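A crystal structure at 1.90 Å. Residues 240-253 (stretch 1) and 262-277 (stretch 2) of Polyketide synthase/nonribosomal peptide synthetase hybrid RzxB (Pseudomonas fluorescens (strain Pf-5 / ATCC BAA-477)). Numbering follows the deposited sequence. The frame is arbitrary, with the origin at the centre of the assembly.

Stretch 1 (240-253) LADCPASLQVQIRR
Stretch 2, residues 262-277: CFDLALFDDQGQCCAI

Strand 246-253 pairs antiparallel with the strand that starts before Cys-262 and pairs through Phe-268, their axes 154° apart and 4.6 Å at closest approach; the stretches bury 1155 Å². Gln-248, Gln-250 and Arg-252 face Phe-268, Ala-266 and Asp-264 as hydrogen-bonded pairs; the first is tightest, with Gln-248 N to Phe-268 O and Phe-268 N to Gln-248 O both 2.7 Å. Val-249/Leu-267 and Ile-251/Leu-265 are non-hydrogen-bonded pairs (CA to CA 4.6 Å in each).

Gln-248 covers the most surface. On an extended backbone (phi/psi -106/141), its side chain (chi1 m, chi2 t, chi3 94°) runs past the strand pairing to the type I turn Asp-269 to Gly-272, its amide long enough for NE2 to donate to Asp-269 O (3.3 Å). On the same face, the buried Phe-268 ring (chi1 m, chi2 85°) meets Gln-250 CB at its edge, CE1 to CB 3.9 Å. Gly-272, at phi/psi 95/7, suits the turn because a CB would jam against the preceding carbonyl.

On the opposite face, buried apolar side chains suit their place: Val-249 (t) packs on Leu-265 and Leu-267 (both m, p), and Ile-251 (m, t) on Leu-265 and Phe-263, with Ile-251 CG1 4.0 Å from Leu-265 CD2. Arg-253 lies beside Phe-263 (Arg-253 CD to Phe-263 CE2 3.5 Å).

Beyond the strand, the loop before Ser-246 meets Cys-275 (phi/psi -109/-28, chi1 m). Cys-275 O accepts from Leu-240 N (2.9 Å) and Ala-241 N (3.3 Å), while Cys-275 CB lies 3.5 Å from Cys-243 SG (chi1 m). Leu-240 (m, t), its CA-to-CB bond toward stretch 2, has CD1 3.8 Å from Cys-274 SG.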

ATOM      1  N   LEU A 240      -9.674   9.701  -0.398  1.00 37.42           N
ATOM      2  CA  LEU A 240     -10.792  10.604  -0.653  1.00 44.43           C
ATOM      3  C   LEU A 240     -12.151   9.954  -0.437  1.00 42.95           C
ATOM      4  O   LEU A 240     -13.081  10.616   0.034  1.00 39.51           O
ATOM      5  CB  LEU A 240     -10.695  11.146  -2.080  1.00 50.38           C
ATOM      6  CG  LEU A 240      -9.598  12.195  -2.228  1.00 61.70           C
ATOM      7  CD1 LEU A 240      -9.025  12.244  -3.628  1.00 66.78           C
ATOM      8  CD2 LEU A 240     -10.218  13.532  -1.864  1.00 68.35           C
ATOM      9  N   ALA A 241     -12.289   8.679  -0.778  1.00 36.61           N
ATOM     10  CA  ALA A 241     -13.581   8.015  -0.704  1.00 35.30           C
ATOM     11  C   ALA A 241     -13.346   6.515  -0.691  1.00 34.76           C
ATOM     12  O   ALA A 241     -12.252   6.034  -0.996  1.00 35.35           O
ATOM     13  CB  ALA A 241     -14.482   8.421  -1.874  1.00 38.62           C
ATOM     14  N   ASP A 242     -14.391   5.778  -0.323  1.00 33.84           N
ATOM     15  CA  ASP A 242     -14.319   4.326  -0.360  1.00 38.77           C
ATOM     16  C   ASP A 242     -14.025   3.856  -1.778  1.00 38.49           C
ATOM     17  O   ASP A 242     -14.578   4.378  -2.750  1.00 39.18           O
ATOM     18  CB  ASP A 242     -15.626   3.717   0.146  1.00 48.39           C
ATOM     19  CG  ASP A 242     -15.873   4.006   1.613  1.00 60.03           C
ATOM     20  OD1 ASP A 242     -14.901   4.324   2.330  1.00 61.30           O
ATOM     21  OD2 ASP A 242     -17.039   3.914   2.050  1.00 65.97           O
ATOM     22  N   CYS A 243     -13.150   2.868  -1.889  1.00 34.98           N
ATOM     23  CA  CYS A 243     -12.724   2.370  -3.190  1.00 35.02           C
ATOM     24  C   CYS A 243     -13.501   1.117  -3.556  1.00 39.82           C
ATOM     25  O   CYS A 243     -13.563   0.185  -2.745  1.00 46.00           O
ATOM     26  CB  CYS A 243     -11.229   2.070  -3.179  1.00 33.48           C
ATOM     27  SG  CYS A 243     -10.199   3.512  -2.814  1.00 36.36           S
ATOM     28  N   PRO A 244     -14.113   1.039  -4.749  1.00 33.60           N
ATOM     29  CA  PRO A 244     -14.825  -0.192  -5.125  1.00 29.24           C
ATOM     30  C   PRO A 244     -13.877  -1.358  -5.355  1.00 28.20           C
ATOM     31  O   PRO A 244     -12.656  -1.215  -5.230  1.00 31.59           O
ATOM     32  CB  PRO A 244     -15.562   0.189  -6.417  1.00 32.20           C
ATOM     33  CG  PRO A 244     -15.358   1.647  -6.611  1.00 35.95           C
ATOM     34  CD  PRO A 244     -14.199   2.071  -5.795  1.00 36.57           C
ATOM     35  N   ALA A 245     -14.433  -2.522  -5.697  1.00 29.69           N
ATOM     36  CA  ALA A 245     -13.623  -3.711  -5.933  1.00 31.90           C
ATOM     37  C   ALA A 245     -12.921  -3.696  -7.284  1.00 30.73           C
ATOM     38  O   ALA A 245     -12.080  -4.565  -7.532  1.00 29.30           O
ATOM     39  CB  ALA A 245     -14.496  -4.964  -5.824  1.00 31.09           C
ATOM     40  N   SER A 246     -13.250  -2.747  -8.159  1.00 30.40           N
ATOM     41  CA  SER A 246     -12.596  -2.590  -9.451  1.00 32.58           C
ATOM     42  C   SER A 246     -12.139  -1.146  -9.592  1.00 31.76           C
ATOM     43  O   SER A 246     -12.884  -0.221  -9.259  1.00 32.83           O
ATOM     44  CB  SER A 246     -13.538  -2.964 -10.603  1.00 35.88           C
ATOM     45  OG  SER A 246     -12.910  -2.775 -11.861  1.00 43.32           O
ATOM     46  N   LEU A 247     -10.914  -0.955 -10.081  1.00 30.22           N
ATOM     47  CA  LEU A 247     -10.299   0.364 -10.080  1.00 36.72           C
ATOM     48  C   LEU A 247      -9.493   0.588 -11.350  1.00 33.96           C
ATOM     49  O   LEU A 247      -8.999  -0.357 -11.972  1.00 30.51           O
ATOM     50  CB  LEU A 247      -9.374   0.544  -8.871  1.00 49.05           C
ATOM     51  CG  LEU A 247     -10.037   0.546  -7.495  1.00 61.82           C
ATOM     52  CD1 LEU A 247      -8.985   0.472  -6.403  1.00 63.26           C
ATOM     53  CD2 LEU A 247     -10.897   1.780  -7.321  1.00 65.49           C
ATOM     54  N   GLN A 248      -9.363   1.861 -11.714  1.00 31.45           N
ATOM     55  CA  GLN A 248      -8.386   2.324 -12.687  1.00 28.18           C
ATOM     56  C   GLN A 248      -7.268   3.036 -11.943  1.00 28.38           C
ATOM     57  O   GLN A 248      -7.522   3.761 -10.976  1.00 34.30           O
ATOM     58  CB  GLN A 248      -9.005   3.291 -13.702  1.00 30.66           C
ATOM     59  CG  GLN A 248     -10.064   2.700 -14.603  1.00 36.27           C
ATOM     60  CD  GLN A 248     -10.616   3.730 -15.566  1.00 39.89           C
ATOM     61  OE1 GLN A 248     -10.144   3.852 -16.694  1.00 47.06           O
ATOM     62  NE2 GLN A 248     -11.613   4.487 -15.120  1.00 39.35           N
ATOM     63  N   VAL A 249      -6.033   2.833 -12.392  1.00 27.20           N
ATOM     64  CA  VAL A 249      -4.867   3.425 -11.747  1.00 24.01           C
ATOM     65  C   VAL A 249      -4.051   4.152 -12.805  1.00 25.28           C
ATOM     66  O   VAL A 249      -3.535   3.522 -13.735  1.00 27.92           O
ATOM     67  CB  VAL A 249      -4.005   2.371 -11.031  1.00 26.41           C
ATOM     68  CG1 VAL A 249      -2.848   3.039 -10.308  1.00 24.03           C
ATOM     69  CG2 VAL A 249      -4.854   1.562 -10.057  1.00 28.29           C
ATOM     70  N   GLN A 250      -3.934   5.468 -12.658  1.00 29.20           N
ATOM     71  CA  GLN A 250      -3.057   6.266 -13.502  1.00 32.43           C
ATOM     72  C   GLN A 250      -1.713   6.417 -12.805  1.00 27.50           C
ATOM     73  O   GLN A 250      -1.656   6.811 -11.634  1.00 24.08           O
ATOM     74  CB  GLN A 250      -3.661   7.643 -13.781  1.00 47.10           C
ATOM     75  CG  GLN A 250      -2.880   8.432 -14.815  1.00 73.52           C
ATOM     76  CD  GLN A 250      -3.445   9.811 -15.061  1.00 87.39           C
ATOM     77  OE1 GLN A 250      -4.477  10.185 -14.505  1.00 85.18           O
ATOM     78  NE2 GLN A 250      -2.759  10.584 -15.895  1.00 94.33           N
ATOM     79  N   ILE A 251      -0.637   6.116 -13.526  1.00 30.31           N
ATOM     80  CA  ILE A 251       0.709   6.081 -12.964  1.00 26.17           C
ATOM     81  C   ILE A 251       1.589   7.009 -13.786  1.00 26.01           C
ATOM     82  O   ILE A 251       1.562   6.963 -15.022  1.00 26.87           O
ATOM     83  CB  ILE A 251       1.282   4.653 -12.954  1.00 28.66           C
ATOM     84  CG1 ILE A 251       0.358   3.712 -12.172  1.00 32.62           C
ATOM     85  CG2 ILE A 251       2.685   4.645 -12.352  1.00 27.03           C
ATOM     86  CD1 ILE A 251       0.718   2.248 -12.298  1.00 36.80           C
ATOM     87  N   ARG A 252       2.367   7.848 -13.101  1.00 29.33           N
ATOM     88  CA  ARG A 252       3.292   8.771 -13.749  1.00 37.88           C
ATOM     89  C   ARG A 252       4.663   8.624 -13.111  1.00 32.98           C
ATOM     90  O   ARG A 252       4.800   8.758 -11.892  1.00 28.86           O
ATOM     91  CB  ARG A 252       2.809  10.221 -13.638  1.00 54.47           C
ATOM     92  CG  ARG A 252       3.846  11.261 -14.063  1.00 76.33           C
ATOM     93  CD  ARG A 252       4.374  10.987 -15.465  1.00 95.71           C
ATOM     94  NE  ARG A 252       5.196  12.076 -15.982  1.00111.11           N
ATOM     95  CZ  ARG A 252       4.707  13.222 -16.448  1.00124.89           C
ATOM     96  NH1 ARG A 252       3.397  13.439 -16.451  1.00130.11           N
ATOM     97  NH2 ARG A 252       5.528  14.154 -16.909  1.00130.79           N
ATOM     98  N   ARG A 253       5.670   8.346 -13.933  1.00 32.72           N
ATOM     99  CA  ARG A 253       7.047   8.363 -13.466  1.00 35.61           C
ATOM    100  C   ARG A 253       7.422   9.768 -13.012  1.00 32.43           C
ATOM    101  O   ARG A 253       7.075  10.761 -13.659  1.00 30.56           O
ATOM    102  CB  ARG A 253       7.980   7.893 -14.580  1.00 39.49           C
ATOM    103  CG  ARG A 253       9.453   7.829 -14.204  1.00 40.54           C
ATOM    104  CD  ARG A 253       9.850   6.449 -13.723  1.00 37.76           C
ATOM    105  NE  ARG A 253      11.294   6.357 -13.502  1.00 40.10           N
ATOM    106  CZ  ARG A 253      12.152   5.747 -14.316  1.00 45.36           C
ATOM    107  NH1 ARG A 253      11.733   5.155 -15.427  1.00 47.55           N
ATOM    108  NH2 ARG A 253      13.446   5.728 -14.013  1.00 47.63           N
ATOM    109  N   CYS A 262      10.789   6.628  -8.568  1.00 22.40           N
ATOM    110  CA  CYS A 262       9.717   7.368  -7.914  1.00 22.22           C
ATOM    111  C   CYS A 262       8.539   7.528  -8.865  1.00 23.00           C
ATOM    112  O   CYS A 262       8.725   7.725 -10.070  1.00 23.63           O
ATOM    113  CB  CYS A 262      10.206   8.745  -7.449  1.00 29.30           C
ATOM    114  SG  CYS A 262       9.033   9.626  -6.403  1.00 31.68           S
ATOM    115  N   PHE A 263       7.328   7.442  -8.315  1.00 22.33           N
ATOM    116  CA  PHE A 263       6.106   7.501  -9.106  1.00 24.32           C
ATOM    117  C   PHE A 263       5.025   8.246  -8.337  1.00 27.83           C
ATOM    118  O   PHE A 263       5.027   8.276  -7.104  1.00 23.97           O
ATOM    119  CB  PHE A 263       5.583   6.100  -9.455  1.00 22.89           C
ATOM    120  CG  PHE A 263       6.593   5.222 -10.135  1.00 26.17           C
ATOM    121  CD1 PHE A 263       7.467   4.449  -9.391  1.00 24.87           C
ATOM    122  CD2 PHE A 263       6.660   5.163 -11.517  1.00 30.07           C
ATOM    123  CE1 PHE A 263       8.397   3.640 -10.013  1.00 25.90           C
ATOM    124  CE2 PHE A 263       7.587   4.353 -12.142  1.00 31.54           C
ATOM    125  CZ  PHE A 263       8.457   3.591 -11.389  1.00 30.70           C
ATOM    126  N   ASP A 264       4.096   8.840  -9.081  1.00 26.92           N
ATOM    127  CA  ASP A 264       2.829   9.303  -8.537  1.00 26.77           C
ATOM    128  C   ASP A 264       1.710   8.435  -9.098  1.00 25.06           C
ATOM    129  O   ASP A 264       1.722   8.078 -10.282  1.00 25.58           O
ATOM    130  CB  ASP A 264       2.568  10.774  -8.873  1.00 33.12           C
ATOM    131  CG  ASP A 264       3.698  11.685  -8.436  1.00 40.63           C
ATOM    132  OD1 ASP A 264       4.050  11.669  -7.238  1.00 35.84           O
ATOM    133  OD2 ASP A 264       4.227  12.430  -9.289  1.00 43.39           O
ATOM    134  N   LEU A 265       0.745   8.094  -8.246  1.00 24.02           N
ATOM    135  CA  LEU A 265      -0.366   7.242  -8.638  1.00 24.23           C
ATOM    136  C   LEU A 265      -1.675   7.880  -8.201  1.00 23.25           C
ATOM    137  O   LEU A 265      -1.732   8.604  -7.204  1.00 25.87           O
ATOM    138  CB  LEU A 265      -0.262   5.831  -8.025  1.00 27.94           C
ATOM    139  CG  LEU A 265       0.936   4.961  -8.416  1.00 33.43           C
ATOM    140  CD1 LEU A 265       2.188   5.349  -7.640  1.00 39.88           C
ATOM    141  CD2 LEU A 265       0.610   3.487  -8.208  1.00 33.40           C
ATOM    142  N   ALA A 266      -2.728   7.600  -8.962  1.00 28.35           N
ATOM    143  CA  ALA A 266      -4.075   8.022  -8.605  1.00 29.06           C
ATOM    144  C   ALA A 266      -5.024   6.878  -8.920  1.00 27.07           C
ATOM    145  O   ALA A 266      -4.953   6.291 -10.004  1.00 27.37           O
ATOM    146  CB  ALA A 266      -4.487   9.290  -9.361  1.00 29.45           C
ATOM    147  N   LEU A 267      -5.902   6.567  -7.973  1.00 24.65           N
ATOM    148  CA  LEU A 267      -6.837   5.460  -8.100  1.00 27.34           C
ATOM    149  C   LEU A 267      -8.223   6.017  -8.378  1.00 29.27           C
ATOM    150  O   LEU A 267      -8.694   6.908  -7.661  1.00 26.84           O
ATOM    151  CB  LEU A 267      -6.847   4.606  -6.830  1.00 26.76           C
ATOM    152  CG  LEU A 267      -5.605   3.739  -6.585  1.00 27.85           C
ATOM    153  CD1 LEU A 267      -4.361   4.580  -6.319  1.00 27.23           C
ATOM    154  CD2 LEU A 267      -5.842   2.773  -5.436  1.00 29.96           C
ATOM    155  N   PHE A 268      -8.871   5.492  -9.415  1.00 30.45           N
ATOM    156  CA  PHE A 268     -10.183   5.957  -9.829  1.00 33.79           C
ATOM    157  C   PHE A 268     -11.133   4.775  -9.922  1.00 32.12           C
ATOM    158  O   PHE A 268     -10.720   3.648 -10.210  1.00 33.07           O
ATOM    159  CB  PHE A 268     -10.132   6.670 -11.194  1.00 39.58           C
ATOM    160  CG  PHE A 268      -9.110   7.770 -11.273  1.00 40.23           C
ATOM    161  CD1 PHE A 268      -7.790   7.483 -11.580  1.00 40.74           C
ATOM    162  CD2 PHE A 268      -9.472   9.089 -11.056  1.00 40.38           C
ATOM    163  CE1 PHE A 268      -6.847   8.491 -11.661  1.00 38.35           C
ATOM    164  CE2 PHE A 268      -8.533  10.101 -11.135  1.00 36.04           C
ATOM    165  CZ  PHE A 268      -7.220   9.801 -11.438  1.00 35.80           C
ATOM    166  N   ASP A 269     -12.414   5.043  -9.692  1.00 33.19           N
ATOM    167  CA  ASP A 269     -13.424   4.026  -9.925  1.00 50.48           C
ATOM    168  C   ASP A 269     -13.671   3.883 -11.426  1.00 62.73           C
ATOM    169  O   ASP A 269     -13.135   4.634 -12.246  1.00 57.83           O
ATOM    170  CB  ASP A 269     -14.715   4.367  -9.176  1.00 49.82           C
ATOM    171  CG  ASP A 269     -15.395   5.621  -9.699  1.00 50.91           C
ATOM    172  OD1 ASP A 269     -14.941   6.190 -10.714  1.00 53.70           O
ATOM    173  OD2 ASP A 269     -16.393   6.047  -9.079  1.00 50.11           O
ATOM    174  N   ASP A 270     -14.493   2.897 -11.790  1.00 73.01           N
ATOM    175  CA  ASP A 270     -14.743   2.644 -13.204  1.00 80.00           C
ATOM    176  C   ASP A 270     -15.393   3.835 -13.894  1.00 63.99           C
ATOM    177  O   ASP A 270     -15.400   3.893 -15.128  1.00 56.06           O
ATOM    178  CB  ASP A 270     -15.630   1.409 -13.370  1.00 98.20           C
ATOM    179  CG  ASP A 270     -14.875   0.110 -13.144  1.00107.04           C
ATOM    180  OD1 ASP A 270     -13.635   0.151 -13.002  1.00108.05           O
ATOM    181  OD2 ASP A 270     -15.524  -0.957 -13.119  1.00110.36           O
ATOM    182  N   GLN A 271     -15.944   4.781 -13.132  1.00 56.83           N
ATOM    183  CA  GLN A 271     -16.546   5.976 -13.705  1.00 57.30           C
ATOM    184  C   GLN A 271     -15.574   7.143 -13.816  1.00 45.04           C
ATOM    185  O   GLN A 271     -15.944   8.178 -14.378  1.00 44.75           O
ATOM    186  CB  GLN A 271     -17.747   6.428 -12.865  1.00 93.56           C
ATOM    187  CG  GLN A 271     -19.020   5.619 -13.064  1.00108.85           C
ATOM    188  CD  GLN A 271     -18.892   4.187 -12.586  1.00117.34           C
ATOM    189  OE1 GLN A 271     -18.303   3.921 -11.538  1.00117.61           O
ATOM    190  NE2 GLN A 271     -19.461   3.258 -13.344  1.00123.69           N
ATOM    191  N   GLY A 272     -14.353   7.006 -13.304  1.00 43.51           N
ATOM    192  CA  GLY A 272     -13.376   8.075 -13.366  1.00 39.88           C
ATOM    193  C   GLY A 272     -13.308   8.967 -12.144  1.00 41.34           C
ATOM    194  O   GLY A 272     -12.603   9.984 -12.182  1.00 37.37           O
ATOM    195  N   GLN A 273     -14.020   8.630 -11.070  1.00 43.95           N
ATOM    196  CA  GLN A 273     -13.943   9.390  -9.829  1.00 45.66           C
ATOM    197  C   GLN A 273     -12.657   9.047  -9.092  1.00 35.46           C
ATOM    198  O   GLN A 273     -12.342   7.870  -8.902  1.00 33.22           O
ATOM    199  CB  GLN A 273     -15.135   9.076  -8.926  1.00 61.23           C
ATOM    200  CG  GLN A 273     -16.497   9.211  -9.580  1.00 78.79           C
ATOM    201  CD  GLN A 273     -17.067  10.611  -9.466  1.00 90.38           C
ATOM    202  OE1 GLN A 273     -16.789  11.334  -8.509  1.00 96.29           O
ATOM    203  NE2 GLN A 273     -17.874  10.998 -10.446  1.00 91.92           N
ATOM    204  N   CYS A 274     -11.931  10.069  -8.651  1.00 34.19           N
ATOM    205  CA  CYS A 274     -10.724   9.826  -7.876  1.00 32.94           C
ATOM    206  C   CYS A 274     -11.081   9.375  -6.465  1.00 33.44           C
ATOM    207  O   CYS A 274     -11.818  10.060  -5.749  1.00 35.24           O
ATOM    208  CB  CYS A 274      -9.857  11.079  -7.815  1.00 34.11           C
ATOM    209  SG  CYS A 274      -8.279  10.760  -7.006  1.00 35.45           S
ATOM    210  N   CYS A 275     -10.555   8.219  -6.065  1.00 28.89           N
ATOM    211  CA  CYS A 275     -10.781   7.680  -4.731  1.00 35.42           C
ATOM    212  C   CYS A 275      -9.554   7.737  -3.836  1.00 32.69           C
ATOM    213  O   CYS A 275      -9.704   7.820  -2.616  1.00 32.32           O
ATOM    214  CB  CYS A 275     -11.260   6.226  -4.823  1.00 45.68           C
ATOM    215  SG  CYS A 275     -12.868   6.038  -5.623  1.00 54.86           S
ATOM    216  N   ALA A 276      -8.352   7.703  -4.405  1.00 28.67           N
ATOM    217  CA  ALA A 276      -7.139   7.765  -3.601  1.00 28.13           C
ATOM    218  C   ALA A 276      -5.994   8.282  -4.457  1.00 28.49           C
ATOM    219  O   ALA A 276      -5.982   8.102  -5.678  1.00 25.76           O
ATOM    220  CB  ALA A 276      -6.788   6.396  -3.012  1.00 27.50           C
ATOM    221  N   ILE A 277      -5.025   8.911  -3.794  1.00 26.89           N
ATOM    222  CA  ILE A 277      -3.868   9.506  -4.452  1.00 25.37           C
ATOM    223  C   ILE A 277      -2.620   9.108  -3.679  1.00 29.00           C
ATOM    224  O   ILE A 277      -2.597   9.182  -2.446  1.00 27.91           O
ATOM    225  CB  ILE A 277      -3.978  11.042  -4.529  1.00 25.63           C
ATOM    226  CG1 ILE A 277      -5.186  11.450  -5.374  1.00 26.66           C
ATOM    227  CG2 ILE A 277      -2.695  11.645  -5.103  1.00 30.95           C
ATOM    228  CD1 ILE A 277      -5.505  12.928  -5.303  1.00 30.91           C
TER
HETATM  229  O   HOH W   1     -15.106   0.927 -10.214  1.00 43.57           O
HETATM  230  O   HOH W   2      11.843   7.611 -11.249  1.00 27.28           O